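Local coordinates for protein restriction endonuclease S subunits (Thermoanaerobacter tengcongensis, PDB 3OKG) that probably recognises target DNA as the specificity (S) subunit of a type I restriction-modification methyltransferase built of M and S polypeptides, at residues 320-325 with 358-363; 214-219 with 324-329; 287-292 with 329-334; 312-317 with 353-358. All coordinates share one frame; numbering follows the deposited sequence.

Interaction 1: residues 320-325 with 358-363; sequences DSLERF and VFIPLP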
# COMPACT_ATOMS: atom_id res chain seq x y z
N ASP A 320 -18.13 36.71 -11.66
CA ASP A 320 -16.82 37.02 -12.23
C ASP A 320 -15.75 37.33 -11.17
O ASP A 320 -14.58 37.12 -11.42
CB ASP A 320 -16.90 38.18 -13.23
CG ASP A 320 -17.84 37.88 -14.38
OD1 ASP A 320 -17.97 36.70 -14.75
OD2 ASP A 320 -18.45 38.84 -14.91
N SER A 321 -16.15 37.83 -10.01
CA SER A 321 -15.14 38.23 -9.02
C SER A 321 -14.62 37.07 -8.17
O SER A 321 -13.83 37.28 -7.26
CB SER A 321 -15.67 39.32 -8.10
OG SER A 321 -16.69 38.80 -7.26
N LEU A 322 -15.09 35.85 -8.44
CA LEU A 322 -14.74 34.69 -7.62
C LEU A 322 -14.25 33.53 -8.50
O LEU A 322 -14.95 33.10 -9.42
CB LEU A 322 -15.95 34.23 -6.79
CG LEU A 322 -15.82 32.89 -6.03
CD1 LEU A 322 -14.79 33.01 -4.89
CD2 LEU A 322 -17.17 32.48 -5.44
N GLU A 323 -13.03 33.06 -8.22
CA GLU A 323 -12.43 31.92 -8.90
C GLU A 323 -13.04 30.62 -8.39
O GLU A 323 -13.21 30.43 -7.18
CB GLU A 323 -10.92 31.88 -8.65
CG GLU A 323 -10.12 32.88 -9.47
CD GLU A 323 -10.10 32.52 -10.95
OE1 GLU A 323 -10.34 31.34 -11.28
OE2 GLU A 323 -9.84 33.41 -11.79
N ARG A 324 -13.37 29.73 -9.32
CA ARG A 324 -13.94 28.44 -8.98
C ARG A 324 -13.10 27.74 -7.93
O ARG A 324 -13.60 27.21 -6.92
CB ARG A 324 -13.95 27.57 -10.24
CG ARG A 324 -14.28 26.13 -9.95
CD ARG A 324 -14.90 25.48 -11.16
NE ARG A 324 -13.94 24.85 -12.05
CZ ARG A 324 -13.35 25.47 -13.07
NH1 ARG A 324 -13.62 26.74 -13.31
NH2 ARG A 324 -12.50 24.80 -13.84
N PHE A 325 -11.81 27.70 -8.18
CA PHE A 325 -10.93 26.95 -7.29
C PHE A 325 -10.65 27.61 -5.95
O PHE A 325 -10.32 26.92 -4.97
CB PHE A 325 -9.66 26.55 -8.04
CG PHE A 325 -9.93 25.50 -9.09
CD1 PHE A 325 -10.50 24.29 -8.73
CD2 PHE A 325 -9.66 25.74 -10.43
CE1 PHE A 325 -10.78 23.31 -9.70
CE2 PHE A 325 -9.93 24.77 -11.39
CZ PHE A 325 -10.50 23.56 -11.02
N VAL A 358 -22.75 32.42 4.19
CA VAL A 358 -21.36 32.05 4.48
C VAL A 358 -20.44 33.20 4.11
O VAL A 358 -20.42 33.62 2.96
CB VAL A 358 -20.97 30.82 3.63
CG1 VAL A 358 -19.48 30.52 3.77
CG2 VAL A 358 -21.81 29.61 4.05
N PHE A 359 -19.66 33.72 5.06
CA PHE A 359 -18.64 34.71 4.69
C PHE A 359 -17.40 34.05 4.08
O PHE A 359 -16.98 33.00 4.54
CB PHE A 359 -18.22 35.55 5.90
CG PHE A 359 -19.02 36.81 6.05
CD1 PHE A 359 -18.74 37.92 5.25
CD2 PHE A 359 -20.08 36.86 6.93
CE1 PHE A 359 -19.49 39.09 5.36
CE2 PHE A 359 -20.84 38.01 7.05
CZ PHE A 359 -20.54 39.13 6.26
N ILE A 360 -16.81 34.68 3.07
CA ILE A 360 -15.58 34.20 2.44
C ILE A 360 -14.67 35.39 2.19
O ILE A 360 -15.14 36.45 1.78
CB ILE A 360 -15.90 33.44 1.09
CG1 ILE A 360 -14.64 32.86 0.43
CG2 ILE A 360 -16.66 34.36 0.10
CD1 ILE A 360 -14.97 32.00 -0.84
N PRO A 361 -13.35 35.22 2.45
CA PRO A 361 -12.48 36.36 2.17
C PRO A 361 -12.24 36.40 0.67
O PRO A 361 -12.05 35.38 0.02
CB PRO A 361 -11.16 36.01 2.89
CG PRO A 361 -11.29 34.53 3.31
CD PRO A 361 -12.60 34.00 2.78
N LEU A 362 -12.25 37.59 0.10
CA LEU A 362 -12.23 37.70 -1.33
C LEU A 362 -11.13 38.62 -1.80
O LEU A 362 -11.32 39.85 -1.80
CB LEU A 362 -13.61 38.18 -1.86
CG LEU A 362 -13.76 38.08 -3.38
CD1 LEU A 362 -14.06 36.61 -3.81
CD2 LEU A 362 -14.84 39.02 -3.90
N PRO A 363 -9.99 38.04 -2.21
CA PRO A 363 -8.91 38.79 -2.85
C PRO A 363 -9.32 39.21 -4.24
O PRO A 363 -10.29 38.67 -4.78
CB PRO A 363 -7.77 37.75 -2.98
CG PRO A 363 -8.17 36.58 -2.10
CD PRO A 363 -9.68 36.60 -2.14
O HOH W 1 -12.44 39.55 -6.74
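The branched end of Leu-362 lies against Ser-321 and Leu-322, and it is the main point where the turn leading into helix 324-333 meets strand 359-362. Its CD1 sits 3.5 Å from the carbonyl O of Ser-321 and 3.8 Å from CD1 of Leu-322, while the other branch, CD2, approaches OG of Ser-321 at 3.8 Å. The two leucine side chains cross at about a right angle. Two residues back along the strand, Ile-360 reaches out in extended form (chi1 -178°, chi2 175°), bringing its CD1 to 4.2 Å from the same Leu-322 CD1. That one methyl therefore touches two side chains projecting from the same face of the strand, and alternation of residues along the strand sets their spacing. Polar atoms meet at the edge of this apolar patch through a water, which donates to Ser-321 O at 2.7 Å and to Pro-363 O at 3.0 Å.

Gln-368 forms the second shell. Its NE2 bonds to both of those carbonyl oxygens, Ser-321 O and Pro-363 O, and its OE1 accepts from the backbone N of Glu-323, the N-cap residue. One amide thus ties the start of helix 324-333 to the end of the strand.

The contact is buried packing. Strand 359-362 pairs antiparallel with strand 229-232, Ile-360 packs on Trp-326 and Tyr-330 of helix 324-333, and helix 365-388, the bearer of Gln-368, closes over Leu-322 and Leu-362.

Interaction 2: residues 214-219 with 324-329; sequences AEVFPH and RFWLLY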
# COMPACT_ATOMS: atom_id res chain seq x y z
N ALA A 214 -5.28 27.59 6.77
CA ALA A 214 -5.59 28.39 7.97
C ALA A 214 -5.14 29.84 7.84
O ALA A 214 -5.77 30.76 8.36
CB ALA A 214 -4.95 27.77 9.22
N GLU A 215 -4.05 30.06 7.14
CA GLU A 215 -3.53 31.40 6.95
C GLU A 215 -4.37 32.20 5.95
O GLU A 215 -4.71 33.37 6.19
CB GLU A 215 -2.08 31.31 6.49
CG GLU A 215 -1.38 32.61 6.31
CD GLU A 215 0.11 32.42 6.39
OE1 GLU A 215 0.55 31.25 6.40
OE2 GLU A 215 0.84 33.43 6.45
N VAL A 216 -4.74 31.57 4.84
CA VAL A 216 -5.45 32.32 3.80
C VAL A 216 -6.94 32.42 4.12
O VAL A 216 -7.64 33.28 3.57
CB VAL A 216 -5.26 31.72 2.38
CG1 VAL A 216 -3.80 31.72 1.98
CG2 VAL A 216 -5.85 30.33 2.31
N PHE A 217 -7.42 31.50 4.95
CA PHE A 217 -8.83 31.46 5.32
C PHE A 217 -8.97 31.71 6.82
O PHE A 217 -9.02 30.78 7.62
CB PHE A 217 -9.44 30.10 4.96
CG PHE A 217 -9.38 29.79 3.49
CD1 PHE A 217 -9.73 30.75 2.55
CD2 PHE A 217 -8.98 28.54 3.04
CE1 PHE A 217 -9.69 30.47 1.20
CE2 PHE A 217 -8.93 28.25 1.69
CZ PHE A 217 -9.28 29.22 0.77
N PRO A 218 -9.03 32.98 7.18
CA PRO A 218 -9.08 33.39 8.59
C PRO A 218 -10.57 33.46 8.95
O PRO A 218 -11.42 33.35 8.08
CB PRO A 218 -8.47 34.79 8.64
CG PRO A 218 -8.05 35.15 7.27
CD PRO A 218 -8.48 34.08 6.31
N HIS A 219 -10.89 33.64 10.23
CA HIS A 219 -12.29 33.72 10.66
C HIS A 219 -12.88 35.03 10.16
O HIS A 219 -12.16 36.02 10.02
CB HIS A 219 -12.37 33.64 12.18
CG HIS A 219 -13.76 33.72 12.72
ND1 HIS A 219 -14.60 32.63 12.79
CD2 HIS A 219 -14.46 34.77 13.23
CE1 HIS A 219 -15.76 32.99 13.31
NE2 HIS A 219 -15.70 34.29 13.59
N ARG A 324 -13.37 29.73 -9.32
CA ARG A 324 -13.94 28.44 -8.98
C ARG A 324 -13.10 27.74 -7.93
O ARG A 324 -13.60 27.21 -6.92
CB ARG A 324 -13.95 27.57 -10.24
CG ARG A 324 -14.28 26.13 -9.95
CD ARG A 324 -14.90 25.48 -11.16
NE ARG A 324 -13.94 24.85 -12.05
CZ ARG A 324 -13.35 25.47 -13.07
NH1 ARG A 324 -13.62 26.74 -13.31
NH2 ARG A 324 -12.50 24.80 -13.84
N PHE A 325 -11.81 27.70 -8.18
CA PHE A 325 -10.93 26.95 -7.29
C PHE A 325 -10.65 27.61 -5.95
O PHE A 325 -10.32 26.92 -4.97
CB PHE A 325 -9.66 26.55 -8.04
CG PHE A 325 -9.93 25.50 -9.09
CD1 PHE A 325 -10.50 24.29 -8.73
CD2 PHE A 325 -9.66 25.74 -10.43
CE1 PHE A 325 -10.78 23.31 -9.70
CE2 PHE A 325 -9.93 24.77 -11.39
CZ PHE A 325 -10.50 23.56 -11.02
N TRP A 326 -10.83 28.93 -5.88
CA TRP A 326 -10.77 29.63 -4.56
C TRP A 326 -11.94 29.15 -3.70
O TRP A 326 -11.77 28.77 -2.53
CB TRP A 326 -10.84 31.15 -4.76
CG TRP A 326 -10.74 31.97 -3.48
CD1 TRP A 326 -11.75 32.69 -2.87
CD2 TRP A 326 -9.56 32.19 -2.69
NE1 TRP A 326 -11.27 33.33 -1.75
CE2 TRP A 326 -9.93 33.06 -1.62
CE3 TRP A 326 -8.22 31.78 -2.79
CZ2 TRP A 326 -9.02 33.47 -0.65
CZ3 TRP A 326 -7.31 32.20 -1.82
CH2 TRP A 326 -7.72 33.04 -0.76
N LEU A 327 -13.12 29.16 -4.31
CA LEU A 327 -14.33 28.65 -3.67
C LEU A 327 -14.17 27.20 -3.21
O LEU A 327 -14.49 26.85 -2.08
CB LEU A 327 -15.51 28.73 -4.65
CG LEU A 327 -16.84 28.19 -4.13
CD1 LEU A 327 -17.20 28.86 -2.80
CD2 LEU A 327 -17.95 28.39 -5.16
N LEU A 328 -13.66 26.36 -4.10
CA LEU A 328 -13.48 24.94 -3.79
C LEU A 328 -12.56 24.71 -2.60
O LEU A 328 -12.88 23.92 -1.70
CB LEU A 328 -12.93 24.20 -5.02
CG LEU A 328 -13.12 22.69 -4.98
CD1 LEU A 328 -14.58 22.37 -4.82
CD2 LEU A 328 -12.57 22.02 -6.26
N TYR A 329 -11.40 25.35 -2.59
CA TYR A 329 -10.51 25.22 -1.44
C TYR A 329 -11.17 25.67 -0.15
O TYR A 329 -10.99 25.06 0.91
CB TYR A 329 -9.24 26.03 -1.64
CG TYR A 329 -8.16 25.26 -2.35
CD1 TYR A 329 -7.69 25.66 -3.59
CD2 TYR A 329 -7.62 24.10 -1.78
CE1 TYR A 329 -6.70 24.95 -4.26
CE2 TYR A 329 -6.63 23.37 -2.44
CZ TYR A 329 -6.19 23.80 -3.67
OH TYR A 329 -5.21 23.10 -4.33
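Phe-217 pushes its ring up to Trp-326 and Tyr-329. Its CB stands well short of the other helix. With CG anti to the carbonyl carbon (chi1 -61°), the ring is carried from there across to helix 324-333. On the way, one ring face is covered by its own neighbour: CG2 of Val-216 lies 3.6 Å above the plane of the Phe-217 ring, over its centre. CD1 comes up to the ring of Tyr-330, with which Phe-217 makes an edge-to-face pair. CE1 then hangs over one face of the indole, offset toward the rim, at 3.6 Å from CZ2 of Trp-326. This is a second edge-to-face stack, the Phe-217 edge toward the Trp-326 face, with 5.0 Å between the centroid of the phenyl and that of the six-membered indole ring and the planes at 61°. At the tip, CZ rests 4.0 Å from CB of Tyr-329, and CE2 is 3.9 Å from the Tyr-329 carbonyl O. Val-216 adds a lesser apolar touch, its CB lying 4.2 Å from CH2 of Trp-326.

The polar ends of the two partners are held by other residues: Trp-326 NE1 donates to Pro-361 O, which would steady the indole, and Tyr-329 OH bonds to Asp-376 OD1.

Phe-217 is the first residue past long helix 174-216, so its ring packs the end of that helix against helix 324-333, whose Trp-326 and Tyr-329 also pack on helix 365-388 of the coiled coil.

Interaction 3: residues 287-292 with 329-334; sequences GDVLIS and YYLHYL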
# COMPACT_ATOMS: atom_id res chain seq x y z
N GLY A 287 -17.91 23.84 -14.57
CA GLY A 287 -17.37 24.85 -13.69
C GLY A 287 -18.03 24.76 -12.33
O GLY A 287 -17.37 24.46 -11.34
N ASP A 288 -19.34 24.99 -12.29
CA ASP A 288 -20.06 25.05 -11.02
C ASP A 288 -19.63 24.00 -10.03
O ASP A 288 -19.36 22.85 -10.37
CB ASP A 288 -21.56 24.87 -11.20
CG ASP A 288 -22.15 25.78 -12.25
OD1 ASP A 288 -21.46 26.74 -12.66
OD2 ASP A 288 -23.29 25.53 -12.68
N VAL A 289 -19.58 24.42 -8.77
CA VAL A 289 -19.23 23.54 -7.68
C VAL A 289 -20.50 22.90 -7.18
O VAL A 289 -21.53 23.56 -7.07
CB VAL A 289 -18.55 24.36 -6.54
CG1 VAL A 289 -18.34 23.50 -5.30
CG2 VAL A 289 -17.21 24.93 -7.04
N LEU A 290 -20.45 21.60 -6.91
CA LEU A 290 -21.61 20.89 -6.38
C LEU A 290 -21.35 20.63 -4.91
O LEU A 290 -20.23 20.32 -4.52
CB LEU A 290 -21.84 19.55 -7.12
CG LEU A 290 -21.95 19.60 -8.64
CD1 LEU A 290 -21.94 18.20 -9.24
CD2 LEU A 290 -23.21 20.35 -9.09
N ILE A 291 -22.38 20.75 -4.09
CA ILE A 291 -22.19 20.54 -2.66
C ILE A 291 -23.36 19.75 -2.10
O ILE A 291 -24.49 19.93 -2.53
CB ILE A 291 -22.02 21.88 -1.92
CG1 ILE A 291 -21.66 21.65 -0.45
CG2 ILE A 291 -23.28 22.74 -2.06
CD1 ILE A 291 -21.00 22.85 0.20
N SER A 292 -23.08 18.85 -1.16
CA SER A 292 -24.12 18.01 -0.58
C SER A 292 -24.86 18.79 0.48
O SER A 292 -24.25 19.35 1.37
CB SER A 292 -23.51 16.75 0.05
OG SER A 292 -24.49 16.03 0.77
N TYR A 329 -11.40 25.35 -2.59
CA TYR A 329 -10.51 25.22 -1.44
C TYR A 329 -11.17 25.67 -0.15
O TYR A 329 -10.99 25.06 0.91
CB TYR A 329 -9.24 26.03 -1.64
CG TYR A 329 -8.16 25.26 -2.35
CD1 TYR A 329 -7.69 25.66 -3.59
CD2 TYR A 329 -7.62 24.10 -1.78
CE1 TYR A 329 -6.70 24.95 -4.26
CE2 TYR A 329 -6.63 23.37 -2.44
CZ TYR A 329 -6.19 23.80 -3.67
OH TYR A 329 -5.21 23.10 -4.33
N TYR A 330 -11.95 26.75 -0.23
CA TYR A 330 -12.59 27.30 0.98
C TYR A 330 -13.61 26.31 1.52
O TYR A 330 -13.62 26.01 2.71
CB TYR A 330 -13.27 28.62 0.65
CG TYR A 330 -13.75 29.38 1.88
CD1 TYR A 330 -12.87 29.74 2.87
CD2 TYR A 330 -15.09 29.75 2.01
CE1 TYR A 330 -13.30 30.45 4.00
CE2 TYR A 330 -15.53 30.45 3.12
CZ TYR A 330 -14.64 30.81 4.10
OH TYR A 330 -15.05 31.51 5.20
N LEU A 331 -14.46 25.79 0.64
CA LEU A 331 -15.48 24.83 1.03
C LEU A 331 -14.88 23.56 1.62
O LEU A 331 -15.42 22.98 2.56
CB LEU A 331 -16.38 24.46 -0.15
CG LEU A 331 -17.26 25.55 -0.74
CD1 LEU A 331 -17.94 25.03 -2.00
CD2 LEU A 331 -18.30 26.09 0.25
N HIS A 332 -13.75 23.13 1.07
CA HIS A 332 -13.06 21.95 1.58
C HIS A 332 -12.54 22.23 2.97
O HIS A 332 -12.79 21.46 3.89
CB HIS A 332 -11.93 21.52 0.63
CG HIS A 332 -11.38 20.16 0.93
ND1 HIS A 332 -10.07 19.94 1.31
CD2 HIS A 332 -11.97 18.93 0.91
CE1 HIS A 332 -9.88 18.65 1.51
NE2 HIS A 332 -11.01 18.02 1.27
N TYR A 333 -11.83 23.35 3.13
CA TYR A 333 -11.35 23.80 4.44
C TYR A 333 -12.48 23.91 5.47
O TYR A 333 -12.26 23.65 6.65
CB TYR A 333 -10.62 25.14 4.29
CG TYR A 333 -10.29 25.85 5.59
CD1 TYR A 333 -9.39 25.31 6.50
CD2 TYR A 333 -10.86 27.08 5.87
CE1 TYR A 333 -9.08 25.98 7.68
CE2 TYR A 333 -10.57 27.75 7.04
CZ TYR A 333 -9.68 27.21 7.94
OH TYR A 333 -9.41 27.90 9.11
N LEU A 334 -13.67 24.30 5.03
CA LEU A 334 -14.82 24.46 5.92
C LEU A 334 -15.59 23.16 6.15
O LEU A 334 -16.63 23.17 6.81
CB LEU A 334 -15.81 25.47 5.35
CG LEU A 334 -15.48 26.97 5.28
CD1 LEU A 334 -16.76 27.75 4.93
CD2 LEU A 334 -14.86 27.46 6.58
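Leu-331 faces Val-289 and Ile-291, and what joins the two segments directly is apolar. Its two methyls are shared out: CD1 meets CG1 of Val-289 tip to tip at 3.7 Å, while CD2 lies a looser 4.2 Å from CD1 of Ile-291. With CG set beside the backbone N (chi1 -66°) and the chain then extended, the leucine stretches straight from the helix to the sheet. Val-289 and Ile-291 both point their CB toward it because alternate residues of the strand share a face; Leu-290, between them, turns the other way and packs on Phe-266 and Pro-271.

The hydrogen bonds run within each element and its own neighbours. On the helix side, Tyr-333 N bonds to Tyr-329 O at 2.9 Å, and Leu-334 N to Tyr-330 O likewise. On the strand side, backbone bonds pair Val-289 with Leu-316 and Ile-291 with Ala-314.

Helix 324-333 therefore lies across one face of the antiparallel sheet in which strand 289-292 runs between strands 313-318 and 300-302; Leu-331 extends the packing to Leu-316 on the former, and Leu-328 to Val-302 on the latter.

Interaction 4: residues 312-317 with 353-358; sequences GLAALR and KDLQNV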
# COMPACT_ATOMS: atom_id res chain seq x y z
N GLY A 312 -30.56 16.44 -2.91
CA GLY A 312 -29.38 16.26 -2.09
C GLY A 312 -28.26 17.25 -2.35
O GLY A 312 -27.33 17.37 -1.53
N LEU A 313 -28.35 17.94 -3.48
CA LEU A 313 -27.28 18.83 -3.93
C LEU A 313 -27.71 20.29 -4.01
O LEU A 313 -28.89 20.59 -4.18
CB LEU A 313 -26.82 18.40 -5.32
CG LEU A 313 -26.19 17.01 -5.40
CD1 LEU A 313 -25.71 16.74 -6.80
CD2 LEU A 313 -25.05 16.90 -4.39
N ALA A 314 -26.74 21.19 -3.87
CA ALA A 314 -26.86 22.55 -4.37
C ALA A 314 -25.74 22.73 -5.40
O ALA A 314 -24.71 22.07 -5.32
CB ALA A 314 -26.72 23.55 -3.22
N ALA A 315 -25.95 23.60 -6.39
CA ALA A 315 -24.87 23.99 -7.29
C ALA A 315 -24.50 25.47 -7.06
O ALA A 315 -25.39 26.32 -6.88
CB ALA A 315 -25.27 23.77 -8.73
N LEU A 316 -23.21 25.76 -7.03
CA LEU A 316 -22.71 27.12 -6.78
C LEU A 316 -21.99 27.60 -8.01
O LEU A 316 -21.02 26.97 -8.48
CB LEU A 316 -21.74 27.11 -5.60
CG LEU A 316 -22.24 26.29 -4.42
CD1 LEU A 316 -21.12 26.08 -3.40
CD2 LEU A 316 -23.42 26.98 -3.77
N ARG A 317 -22.46 28.69 -8.58
CA ARG A 317 -21.86 29.17 -9.81
C ARG A 317 -21.22 30.51 -9.53
O ARG A 317 -21.92 31.50 -9.33
CB ARG A 317 -22.87 29.32 -10.93
CG ARG A 317 -22.21 29.67 -12.26
CD ARG A 317 -23.19 29.64 -13.41
NE ARG A 317 -23.71 28.30 -13.66
CZ ARG A 317 -25.01 27.99 -13.79
NH1 ARG A 317 -25.93 28.94 -13.70
NH2 ARG A 317 -25.37 26.74 -14.01
N LYS A 353 -30.39 30.02 2.14
CA LYS A 353 -29.97 31.15 2.94
C LYS A 353 -28.67 30.87 3.69
O LYS A 353 -27.77 31.71 3.71
CB LYS A 353 -31.09 31.59 3.89
CG LYS A 353 -31.75 32.89 3.47
CD LYS A 353 -30.84 34.08 3.81
CE LYS A 353 -31.62 35.39 3.94
NZ LYS A 353 -30.89 36.37 4.81
N ASP A 354 -28.55 29.68 4.27
CA ASP A 354 -27.31 29.25 4.90
C ASP A 354 -26.12 29.48 3.98
O ASP A 354 -25.17 30.19 4.34
CB ASP A 354 -27.38 27.77 5.28
CG ASP A 354 -28.34 27.50 6.43
OD1 ASP A 354 -28.76 28.49 7.08
OD2 ASP A 354 -28.66 26.32 6.67
N LEU A 355 -26.18 28.90 2.79
CA LEU A 355 -25.10 28.99 1.82
C LEU A 355 -24.82 30.42 1.45
O LEU A 355 -23.67 30.83 1.37
CB LEU A 355 -25.44 28.21 0.56
CG LEU A 355 -24.77 26.86 0.31
CD1 LEU A 355 -24.24 26.25 1.59
CD2 LEU A 355 -25.74 25.92 -0.40
N GLN A 356 -25.88 31.19 1.20
CA GLN A 356 -25.71 32.57 0.79
C GLN A 356 -25.04 33.40 1.89
O GLN A 356 -24.38 34.40 1.60
CB GLN A 356 -27.06 33.20 0.44
CG GLN A 356 -27.72 32.67 -0.84
CD GLN A 356 -29.07 33.32 -1.09
OE1 GLN A 356 -29.77 33.69 -0.15
NE2 GLN A 356 -29.44 33.46 -2.36
N ASN A 357 -25.22 32.99 3.14
CA ASN A 357 -24.77 33.77 4.29
C ASN A 357 -23.35 33.47 4.75
O ASN A 357 -22.82 34.15 5.63
CB ASN A 357 -25.70 33.55 5.48
CG ASN A 357 -26.96 34.38 5.40
OD1 ASN A 357 -27.02 35.34 4.64
ND2 ASN A 357 -27.96 34.01 6.19
N VAL A 358 -22.75 32.42 4.19
CA VAL A 358 -21.36 32.05 4.48
C VAL A 358 -20.44 33.20 4.11
O VAL A 358 -20.42 33.62 2.96
CB VAL A 358 -20.97 30.82 3.63
CG1 VAL A 358 -19.48 30.52 3.77
CG2 VAL A 358 -21.81 29.61 4.05
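Leu-355 sets one methyl, CD2, over strand 313-318, where it is 3.8 Å from CB of Ala-314 and 4.2 Å from CD2 of Leu-316. Those two residues are neighbours on one face of the strand, each with its CB directed at helix 352-357, and the methyl touches both. Ala-314 offers only its CB to the methyl, while Leu-316, two residues further on, meets it with a branch end. In Leu-355 itself, chi1 at -105° and chi2 at 21° lie off the usual leucine values, so the placing of its two methyls is less certain than that of the backbone carrying them.

Backbone bonds hold each element. On the helix side, Asn-357 N bonds to Asp-354 O at 3.0 Å and weakly to Lys-353 O. Asp-354 OD2 takes up the backbone N of Thr-351, just ahead of the segment. In the strand, Ala-315 pairs with Ile-240 of the neighbouring strand 237-241.

Leu-355 also packs on Ile-239 of strand 237-241 and on Ile-350, so the short helix spans two adjacent strands. Leu-316 in turn touches Leu-327 of helix 324-333. Two helices packed through mainly aliphatic side chains on one face of an antiparallel sheet form an alpha/beta layer, here in the second DNA specificity domain.

All four contacts are buried, and three of them use helix 324-333 or the turn leading into it. Interactions 3 and 4 are purely aliphatic and lie on neighbouring strands of one antiparallel sheet, cross-linked by the Asp-288 to Arg-317 salt bridge. Interaction 1 lies at the start of helix 324-333, where the strand belongs to a separate two-stranded sheet and a water bridging two carbonyl oxygens adds a polar element to the aliphatic packing. Interaction 2 is the aromatic one, and brings in the end of long helix 174-216. It meets interaction 1 through Trp-326 and interaction 3 through Tyr-330, connecting the coiled-coil side with the globular core.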